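Synaptotagmin-4 (Rattus norvegicus, PDB 1W15) is a synaptotagmin that does not bind calcium and takes part in dense-core vesicle mobility in neurons through its interaction with KIF1A. Local coordinates at residues A[57-71]-A[82-94]. Residues are numbered along the deposited sequence; the frame is centred on the assembly and turned at random.
Sequences VNLYHAKKRISKKKT and FNELFVFDIPCES. With CA (calcium ion), chain C.
CB of L59 lies over one face of the F88 ring, offset toward the rim, 4.2 Å from the ring centroid; at the edge of the ring, near its plane, come OG of S67 and CG1 of V57. F86 carries CB of K69 almost over its centre, a CH-pi contact of 3.6 Å to the centroid. Flat apolar rings suit this gap between sheets, since their faces accept CH groups while an edge can meet a polar atom such as the serine OG. At the far end SG of C92 sits over one face of the H61 imidazole, 4.0 Å from the centroid, while CD1 of I66 reaches CD of P91, 3.6 Å away. K69 suits the sandwich margin: bent at chi2 (-73°), its methylenes run between the two phenyl rings, with CG 3.4 Å from CZ of F88. An alanine at F86 would probably open a gap under CB of K69 and beside CG2 of V57 and CG2 of T71, leaving the lysine chain held on the F88 side alone. The other end is polar. T71 packs CB against the E84 carboxylate, whose OE2 is hydrogen-bonded to the backbone N of H72, while OG1 takes the V55 amide; a water donates to O of K70 and, at 2.9 Å, to OE1 of E84. Aromatic and aliphatic packing, mostly between side chains, thus joins the two facing sheets of the C2B beta-sandwich, with the water bridge at the T71-E84 end.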
loop_
_atom_site.group_PDB
_atom_site.type_symbol
_atom_site.label_atom_id
_atom_site.label_comp_id
_atom_site.label_asym_id
_atom_site.label_seq_id
_atom_site.Cartn_x
_atom_site.Cartn_y
_atom_site.Cartn_z
ATOM N N VAL A 57 12.528 -12.745 -0.437
ATOM C CA VAL A 57 11.780 -13.050 0.770
ATOM C C VAL A 57 11.583 -14.586 0.821
ATOM O O VAL A 57 10.952 -15.164 -0.069
ATOM C CB VAL A 57 10.407 -12.337 0.815
ATOM C CG1 VAL A 57 9.717 -12.572 2.206
ATOM C CG2 VAL A 57 10.538 -10.805 0.548
ATOM N N ASN A 58 12.122 -15.241 1.846
ATOM C CA ASN A 58 11.977 -16.701 2.000
ATOM C C ASN A 58 11.070 -16.959 3.191
ATOM O O ASN A 58 11.250 -16.333 4.222
ATOM C CB ASN A 58 13.355 -17.362 2.227
ATOM C CG ASN A 58 14.241 -17.299 0.996
ATOM O OD1 ASN A 58 13.746 -17.484 -0.113
ATOM N ND2 ASN A 58 15.554 -17.036 1.170
ATOM N N LEU A 59 10.161 -17.929 3.077
ATOM C CA LEU A 59 9.269 -18.297 4.171
ATOM C C LEU A 59 9.667 -19.693 4.624
ATOM O O LEU A 59 9.822 -20.583 3.786
ATOM C CB LEU A 59 7.834 -18.353 3.643
ATOM C CG LEU A 59 6.757 -18.643 4.687
ATOM C CD1 LEU A 59 6.528 -17.433 5.547
ATOM C CD2 LEU A 59 5.460 -19.071 4.024
ATOM N N TYR A 60 9.843 -19.870 5.944
ATOM C CA TYR A 60 10.310 -21.151 6.516
ATOM C C TYR A 60 9.238 -21.673 7.439
ATOM O O TYR A 60 8.679 -20.898 8.232
ATOM C CB TYR A 60 11.550 -20.931 7.356
ATOM C CG TYR A 60 12.730 -20.559 6.483
ATOM C CD1 TYR A 60 13.476 -21.563 5.834
ATOM C CD2 TYR A 60 13.072 -19.214 6.275
ATOM C CE1 TYR A 60 14.562 -21.245 4.975
ATOM C CE2 TYR A 60 14.164 -18.892 5.455
ATOM C CZ TYR A 60 14.895 -19.913 4.803
ATOM O OH TYR A 60 15.965 -19.571 3.972
ATOM N N HIS A 61 8.997 -22.974 7.359
ATOM C CA HIS A 61 8.227 -23.693 8.404
ATOM C C HIS A 61 9.197 -24.592 9.173
ATOM O O HIS A 61 9.707 -25.570 8.635
ATOM C CB HIS A 61 7.140 -24.502 7.729
ATOM C CG HIS A 61 6.187 -25.149 8.690
ATOM N ND1 HIS A 61 5.256 -26.089 8.290
ATOM C CD2 HIS A 61 6.016 -24.987 10.025
ATOM C CE1 HIS A 61 4.558 -26.479 9.343
ATOM N NE2 HIS A 61 5.000 -25.827 10.406
ATOM N N ALA A 62 9.483 -24.214 10.408
ATOM C CA ALA A 62 10.607 -24.759 11.146
ATOM C C ALA A 62 11.863 -24.421 10.306
ATOM O O ALA A 62 12.174 -23.230 10.073
ATOM C CB ALA A 62 10.430 -26.281 11.369
ATOM N N LYS A 63 12.571 -25.422 9.812
ATOM C CA LYS A 63 13.799 -25.055 9.094
ATOM C C LYS A 63 13.693 -25.354 7.617
ATOM O O LYS A 63 14.690 -25.317 6.895
ATOM C CB LYS A 63 15.000 -25.737 9.732
ATOM C CG LYS A 63 15.422 -25.087 11.036
ATOM C CD LYS A 63 16.582 -25.874 11.602
ATOM C CE LYS A 63 16.741 -25.653 13.107
ATOM N NZ LYS A 63 17.144 -24.253 13.418
ATOM N N LYS A 64 12.488 -25.639 7.158
ATOM C CA LYS A 64 12.295 -25.964 5.758
ATOM C C LYS A 64 11.737 -24.737 5.020
ATOM O O LYS A 64 10.703 -24.206 5.415
ATOM C CB LYS A 64 11.321 -27.151 5.632
ATOM C CG LYS A 64 10.749 -27.354 4.227
ATOM C CD LYS A 64 9.886 -28.619 4.157
ATOM C CE LYS A 64 8.877 -28.561 2.999
ATOM N NZ LYS A 64 7.555 -29.162 3.395
ATOM N N ARG A 65 12.395 -24.311 3.944
ATOM C CA ARG A 65 11.830 -23.236 3.125
ATOM C C ARG A 65 10.583 -23.738 2.404
ATOM O O ARG A 65 10.628 -24.711 1.640
ATOM C CB ARG A 65 12.813 -22.692 2.097
ATOM C CG ARG A 65 12.257 -21.425 1.469
ATOM C CD ARG A 65 13.204 -20.668 0.571
ATOM N NE ARG A 65 13.716 -21.501 -0.513
ATOM C CZ ARG A 65 14.539 -21.081 -1.467
ATOM N NH1 ARG A 65 14.949 -19.821 -1.508
ATOM N NH2 ARG A 65 14.968 -21.934 -2.391
ATOM N N ILE A 66 9.458 -23.089 2.640
ATOM C CA ILE A 66 8.248 -23.541 1.967
ATOM C C ILE A 66 7.780 -22.567 0.864
ATOM O O ILE A 66 6.899 -22.898 0.097
ATOM C CB ILE A 66 7.155 -23.793 2.983
ATOM C CG1 ILE A 66 6.894 -22.507 3.793
ATOM C CG2 ILE A 66 7.505 -25.033 3.878
ATOM C CD1 ILE A 66 5.524 -22.588 4.572
ATOM N N SER A 67 8.345 -21.374 0.783
ATOM C CA SER A 67 7.968 -20.459 -0.294
ATOM C C SER A 67 9.036 -19.415 -0.457
ATOM O O SER A 67 9.791 -19.175 0.489
ATOM C CB SER A 67 6.621 -19.790 0.034
ATOM O OG SER A 67 6.171 -18.992 -1.063
ATOM N N LYS A 68 9.102 -18.782 -1.642
ATOM C CA LYS A 68 10.059 -17.698 -1.863
ATOM C C LYS A 68 9.442 -16.662 -2.820
ATOM O O LYS A 68 8.641 -17.035 -3.690
ATOM C CB LYS A 68 11.417 -18.228 -2.404
ATOM C CG LYS A 68 11.293 -18.970 -3.712
ATOM C CD LYS A 68 12.629 -19.462 -4.283
ATOM C CE LYS A 68 12.415 -19.975 -5.717
ATOM N NZ LYS A 68 13.720 -20.318 -6.401
ATOM N N LYS A 69 9.828 -15.396 -2.677
ATOM C CA LYS A 69 9.353 -14.305 -3.538
ATOM C C LYS A 69 10.523 -13.396 -3.763
ATOM O O LYS A 69 11.487 -13.437 -3.012
ATOM C CB LYS A 69 8.276 -13.482 -2.806
ATOM C CG LYS A 69 7.094 -14.299 -2.237
ATOM C CD LYS A 69 6.132 -14.811 -3.283
ATOM C CE LYS A 69 4.968 -15.513 -2.560
ATOM N NZ LYS A 69 4.112 -16.084 -3.588
ATOM N N LYS A 70 10.455 -12.556 -4.782
ATOM C CA LYS A 70 11.457 -11.512 -4.928
ATOM C C LYS A 70 10.880 -10.294 -5.595
ATOM O O LYS A 70 9.890 -10.415 -6.354
ATOM C CB LYS A 70 12.726 -12.014 -5.602
ATOM C CG LYS A 70 12.714 -12.142 -7.033
ATOM C CD LYS A 70 14.056 -12.784 -7.439
ATOM C CE LYS A 70 13.975 -13.235 -8.895
ATOM N NZ LYS A 70 15.147 -14.136 -9.245
ATOM N N THR A 71 11.433 -9.127 -5.250
ATOM C CA THR A 71 11.003 -7.877 -5.842
ATOM C C THR A 71 11.744 -7.633 -7.111
ATOM O O THR A 71 12.715 -8.323 -7.416
ATOM C CB THR A 71 11.267 -6.650 -4.906
ATOM O OG1 THR A 71 12.688 -6.387 -4.864
ATOM C CG2 THR A 71 10.819 -6.903 -3.436
ATOM N N PHE A 82 10.302 -0.086 -3.039
ATOM C CA PHE A 82 9.914 -1.324 -3.730
ATOM C C PHE A 82 8.392 -1.427 -3.822
ATOM O O PHE A 82 7.884 -1.749 -4.885
ATOM C CB PHE A 82 10.460 -2.558 -3.014
ATOM C CG PHE A 82 11.947 -2.605 -2.995
ATOM C CD1 PHE A 82 12.660 -2.953 -4.141
ATOM C CD2 PHE A 82 12.645 -2.276 -1.830
ATOM C CE1 PHE A 82 14.064 -2.984 -4.123
ATOM C CE2 PHE A 82 14.072 -2.291 -1.817
ATOM C CZ PHE A 82 14.766 -2.629 -2.960
ATOM N N ASN A 83 7.698 -1.192 -2.707
ATOM C CA ASN A 83 6.229 -1.314 -2.608
ATOM C C ASN A 83 5.700 -2.609 -3.221
ATOM O O ASN A 83 4.895 -2.568 -4.190
ATOM C CB ASN A 83 5.526 -0.122 -3.270
ATOM C CG ASN A 83 5.722 1.177 -2.503
ATOM O OD1 ASN A 83 6.081 1.147 -1.326
ATOM N ND2 ASN A 83 5.494 2.329 -3.176
ATOM N N GLU A 84 6.190 -3.748 -2.749
ATOM C CA GLU A 84 5.774 -5.008 -3.388
ATOM C C GLU A 84 5.057 -5.807 -2.333
ATOM O O GLU A 84 5.692 -6.164 -1.346
ATOM C CB GLU A 84 6.997 -5.801 -3.953
ATOM C CG GLU A 84 7.455 -5.103 -5.225
ATOM C CD GLU A 84 7.912 -6.044 -6.306
ATOM O OE1 GLU A 84 7.343 -7.161 -6.397
ATOM O OE2 GLU A 84 8.792 -5.618 -7.079
ATOM N N LEU A 85 3.782 -6.110 -2.566
ATOM C CA LEU A 85 3.020 -6.966 -1.635
ATOM C C LEU A 85 3.040 -8.411 -2.145
ATOM O O LEU A 85 2.802 -8.684 -3.367
ATOM C CB LEU A 85 1.604 -6.451 -1.456
ATOM C CG LEU A 85 0.658 -7.199 -0.476
ATOM C CD1 LEU A 85 -0.358 -6.140 0.090
ATOM C CD2 LEU A 85 -0.073 -8.373 -1.152
ATOM N N PHE A 86 3.296 -9.329 -1.201
ATOM C CA PHE A 86 3.235 -10.757 -1.472
ATOM C C PHE A 86 2.269 -11.421 -0.533
ATOM O O PHE A 86 2.116 -10.992 0.641
ATOM C CB PHE A 86 4.602 -11.414 -1.269
ATOM C CG PHE A 86 5.708 -10.765 -2.110
ATOM C CD1 PHE A 86 5.753 -10.962 -3.490
ATOM C CD2 PHE A 86 6.702 -9.989 -1.486
ATOM C CE1 PHE A 86 6.778 -10.364 -4.280
ATOM C CE2 PHE A 86 7.757 -9.379 -2.293
ATOM C CZ PHE A 86 7.755 -9.574 -3.665
ATOM N N VAL A 87 1.661 -12.483 -1.029
ATOM C CA VAL A 87 0.735 -13.274 -0.205
ATOM C C VAL A 87 1.343 -14.669 -0.008
ATOM O O VAL A 87 1.620 -15.372 -1.002
ATOM C CB VAL A 87 -0.679 -13.366 -0.888
ATOM C CG1 VAL A 87 -1.666 -14.272 -0.101
ATOM C CG2 VAL A 87 -1.249 -12.006 -1.020
ATOM N N PHE A 88 1.506 -15.085 1.262
ATOM C CA PHE A 88 2.003 -16.449 1.573
ATOM C C PHE A 88 0.903 -17.295 2.146
ATOM O O PHE A 88 0.173 -16.844 3.004
ATOM C CB PHE A 88 3.117 -16.408 2.599
ATOM C CG PHE A 88 4.399 -15.879 2.072
ATOM C CD1 PHE A 88 5.193 -16.653 1.214
ATOM C CD2 PHE A 88 4.856 -14.622 2.465
ATOM C CE1 PHE A 88 6.429 -16.185 0.745
ATOM C CE2 PHE A 88 6.086 -14.125 1.981
ATOM C CZ PHE A 88 6.878 -14.926 1.113
ATOM N N ASP A 89 0.787 -18.517 1.662
ATOM C CA ASP A 89 -0.033 -19.565 2.337
ATOM C C ASP A 89 0.681 -20.124 3.573
ATOM O O ASP A 89 1.876 -20.409 3.524
ATOM C CB ASP A 89 -0.263 -20.720 1.360
ATOM C CG ASP A 89 -1.172 -20.333 0.206
ATOM O OD1 ASP A 89 -2.148 -19.583 0.420
ATOM O OD2 ASP A 89 -0.994 -20.739 -0.960
ATOM N N ILE A 90 -0.019 -20.265 4.687
ATOM C CA ILE A 90 0.577 -20.774 5.899
ATOM C C ILE A 90 -0.038 -22.157 6.048
ATOM O O ILE A 90 -1.257 -22.285 6.129
ATOM C CB ILE A 90 0.252 -19.851 7.137
ATOM C CG1 ILE A 90 0.777 -18.428 6.918
ATOM C CG2 ILE A 90 0.772 -20.461 8.450
ATOM C CD1 ILE A 90 2.326 -18.314 6.697
ATOM N N PRO A 91 0.792 -23.199 6.007
ATOM C CA PRO A 91 0.271 -24.579 6.005
ATOM C C PRO A 91 -0.055 -25.110 7.390
ATOM O O PRO A 91 -0.238 -26.302 7.539
ATOM C CB PRO A 91 1.426 -25.381 5.395
ATOM C CG PRO A 91 2.672 -24.643 5.854
ATOM C CD PRO A 91 2.269 -23.160 5.923
ATOM N N CYS A 92 -0.078 -24.269 8.405
ATOM C CA CYS A 92 -0.375 -24.730 9.759
ATOM C C CYS A 92 -1.316 -23.722 10.388
ATOM O O CYS A 92 -1.616 -22.687 9.786
ATOM C CB CYS A 92 0.915 -24.864 10.583
ATOM S SG CYS A 92 2.138 -23.545 10.301
ATOM N N GLU A 93 -1.780 -24.032 11.595
ATOM C CA GLU A 93 -2.835 -23.267 12.228
ATOM C C GLU A 93 -2.367 -22.029 12.984
ATOM O O GLU A 93 -3.187 -21.266 13.498
ATOM C CB GLU A 93 -3.676 -24.190 13.141
ATOM C CG GLU A 93 -4.638 -25.083 12.355
ATOM C CD GLU A 93 -5.247 -24.381 11.121
ATOM O OE1 GLU A 93 -6.157 -23.522 11.282
ATOM O OE2 GLU A 93 -4.800 -24.694 9.973
ATOM N N SER A 94 -1.060 -21.829 13.060
ATOM C CA SER A 94 -0.517 -20.643 13.687
ATOM C C SER A 94 0.841 -20.315 13.081
ATOM O O SER A 94 1.363 -21.094 12.266
ATOM C CB SER A 94 -0.348 -20.874 15.176
ATOM O OG SER A 94 0.724 -21.778 15.413
HETATM CA CA CA C . -5.235 -20.400 14.645
HETATM O O HOH W 1 8.277 -9.376 -8.065
HETATM O O HOH W 2 -4.019 -19.990 16.281
HETATM O O HOH W 3 -5.146 -19.685 12.441
#